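Local coordinates for cytochrome c (Shewanella violacea, PDB 6A3L), which binds a covalently attached heme c and probably takes part in electron transfer, as a cytochrome c', at residues A[94-99]-A[110-115]. Numbering follows the deposited sequence.
Sequences AALLLA and QSFMKV
Leu96 and Ser111 face each other across segments 94-99 and 110-115, the nearest CA pair of the two, 5.4 Å apart. The two segments run antiparallel at 163°, with axes 8.8 Å apart at closest approach. The apolar contacts centre on Leu96. Its CG lies anti to the backbone N (chi1 -177°), and the CD1 methyl beyond it reaches the backbone of the other helix, 3.6 Å from Phe112 N. The same CD1 is 4.2 Å from Phe112 CB. CD2 lies obliquely to the Phe112 ring. The side chains of Val115 and Leu96 cross at about a right angle, and Val115 CG2 touches both CB and CD2 of Leu96. About one turn further along helix 79-99, Ala99 CB packs on Ser111 CB at 4.1 Å.

The Ser111 hydroxyl makes van der Waals contact with the facing helix. Its OG lies 3.5 Å from Leu96 CA. Leu96 N is equally near, but the angle is poor and the pair is not hydrogen-bonded. Ala95 CB borders the same hydroxyl at 4.0 Å, on the more exposed side of the contact.

Helix 6-31 adds to the buried side: Met27 touches Leu96 and Phe112, and Phe24 stacks on the Phe112 ring. Val115 also touches the heme. The contact thus joins the last two helices of the antiparallel four-helix bundle of cytochromes c', and Val115 carries it to the heme pocket.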
loop_
_atom_site.group_PDB
_atom_site.type_symbol
_atom_site.label_atom_id
_atom_site.label_comp_id
_atom_site.label_asym_id
_atom_site.label_seq_id
_atom_site.Cartn_x
_atom_site.Cartn_y
_atom_site.Cartn_z
ATOM N N ALA A 94 -8.113 0.287 -12.019
ATOM C CA ALA A 94 -7.273 0.543 -13.187
ATOM C C ALA A 94 -7.970 1.472 -14.164
ATOM O O ALA A 94 -7.324 2.302 -14.816
ATOM C CB ALA A 94 -6.897 -0.770 -13.877
ATOM N N ALA A 95 -9.290 1.326 -14.301
ATOM C CA ALA A 95 -10.044 2.233 -15.156
ATOM C C ALA A 95 -10.017 3.653 -14.607
ATOM O O ALA A 95 -9.880 4.617 -15.371
ATOM C CB ALA A 95 -11.490 1.731 -15.298
ATOM N N LEU A 96 -10.161 3.803 -13.285
ATOM C CA LEU A 96 -10.116 5.133 -12.669
ATOM C C LEU A 96 -8.788 5.829 -12.935
ATOM O O LEU A 96 -8.746 7.050 -13.165
ATOM C CB LEU A 96 -10.342 5.025 -11.153
ATOM C CG LEU A 96 -10.387 6.350 -10.372
ATOM C CD1 LEU A 96 -11.452 7.261 -10.986
ATOM C CD2 LEU A 96 -10.711 6.113 -8.904
ATOM N N LEU A 97 -7.688 5.071 -12.859
ATOM C CA LEU A 97 -6.363 5.628 -13.107
ATOM C C LEU A 97 -6.232 6.123 -14.538
ATOM O O LEU A 97 -5.547 7.122 -14.801
ATOM C CB LEU A 97 -5.296 4.571 -12.805
ATOM C CG LEU A 97 -3.831 4.955 -13.076
ATOM C CD1 LEU A 97 -3.468 6.278 -12.442
ATOM C CD2 LEU A 97 -2.915 3.855 -12.583
ATOM N N LEU A 98 -6.856 5.412 -15.480
ATOM C CA LEU A 98 -6.815 5.839 -16.875
ATOM C C LEU A 98 -7.634 7.108 -17.069
ATOM O O LEU A 98 -7.216 8.026 -17.780
ATOM C CB LEU A 98 -7.334 4.719 -17.780
ATOM C CG LEU A 98 -6.655 4.575 -19.154
ATOM C CD1 LEU A 98 -7.244 3.399 -19.933
ATOM C CD2 LEU A 98 -6.664 5.853 -20.000
ATOM N N ALA A 99 -8.795 7.177 -16.418
ATOM C CA ALA A 99 -9.630 8.366 -16.490
ATOM C C ALA A 99 -8.902 9.585 -15.940
ATOM O O ALA A 99 -9.010 10.684 -16.497
ATOM C CB ALA A 99 -10.921 8.126 -15.716
ATOM N N GLN A 110 -17.961 9.310 -12.845
ATOM C CA GLN A 110 -18.591 8.002 -13.018
ATOM C C GLN A 110 -17.584 6.868 -12.825
ATOM O O GLN A 110 -17.902 5.853 -12.196
ATOM C CB GLN A 110 -19.320 7.932 -14.366
ATOM C CG GLN A 110 -18.558 7.355 -15.543
ATOM C CD GLN A 110 -19.385 7.378 -16.822
ATOM O OE1 GLN A 110 -20.357 8.133 -16.936
ATOM N NE2 GLN A 110 -19.009 6.545 -17.786
ATOM N N SER A 111 -16.360 7.018 -13.335
ATOM C CA SER A 111 -15.383 5.960 -13.123
ATOM C C SER A 111 -15.013 5.836 -11.646
ATOM O O SER A 111 -14.747 4.728 -11.157
ATOM C CB SER A 111 -14.153 6.217 -13.981
ATOM O OG SER A 111 -13.337 5.059 -14.016
ATOM N N PHE A 112 -15.028 6.955 -10.920
ATOM C CA PHE A 112 -14.879 6.925 -9.471
ATOM C C PHE A 112 -15.982 6.113 -8.814
ATOM O O PHE A 112 -15.726 5.332 -7.887
ATOM C CB PHE A 112 -14.898 8.353 -8.935
ATOM C CG PHE A 112 -14.902 8.448 -7.436
ATOM C CD1 PHE A 112 -13.712 8.562 -6.732
ATOM C CD2 PHE A 112 -16.097 8.454 -6.725
ATOM C CE1 PHE A 112 -13.714 8.663 -5.352
ATOM C CE2 PHE A 112 -16.103 8.556 -5.342
ATOM C CZ PHE A 112 -14.908 8.671 -4.660
ATOM N N MET A 113 -17.223 6.297 -9.272
ATOM C CA MET A 113 -18.385 5.666 -8.652
ATOM C C MET A 113 -18.418 4.170 -8.911
ATOM O O MET A 113 -18.892 3.396 -8.068
ATOM C CB MET A 113 -19.667 6.304 -9.197
ATOM C CG MET A 113 -19.952 7.708 -8.696
ATOM S SD MET A 113 -20.380 7.802 -6.947
ATOM C CE MET A 113 -19.540 9.322 -6.487
ATOM N N LYS A 114 -17.965 3.747 -10.084
ATOM C CA LYS A 114 -17.852 2.321 -10.344
ATOM C C LYS A 114 -16.898 1.659 -9.347
ATOM O O LYS A 114 -17.078 0.483 -9.011
ATOM C CB LYS A 114 -17.393 2.097 -11.790
ATOM C CG LYS A 114 -17.391 0.648 -12.254
ATOM C CD LYS A 114 -17.364 0.561 -13.775
ATOM C CE LYS A 114 -17.376 -0.883 -14.264
ATOM N NZ LYS A 114 -17.453 -0.972 -15.759
ATOM N N VAL A 115 -15.868 2.383 -8.883
ATOM C CA VAL A 115 -15.023 1.853 -7.817
ATOM C C VAL A 115 -15.769 1.884 -6.493
ATOM O O VAL A 115 -15.748 0.918 -5.720
ATOM C CB VAL A 115 -13.690 2.626 -7.717
ATOM C CG1 VAL A 115 -12.872 2.090 -6.553
ATOM C CG2 VAL A 115 -12.903 2.551 -9.009
#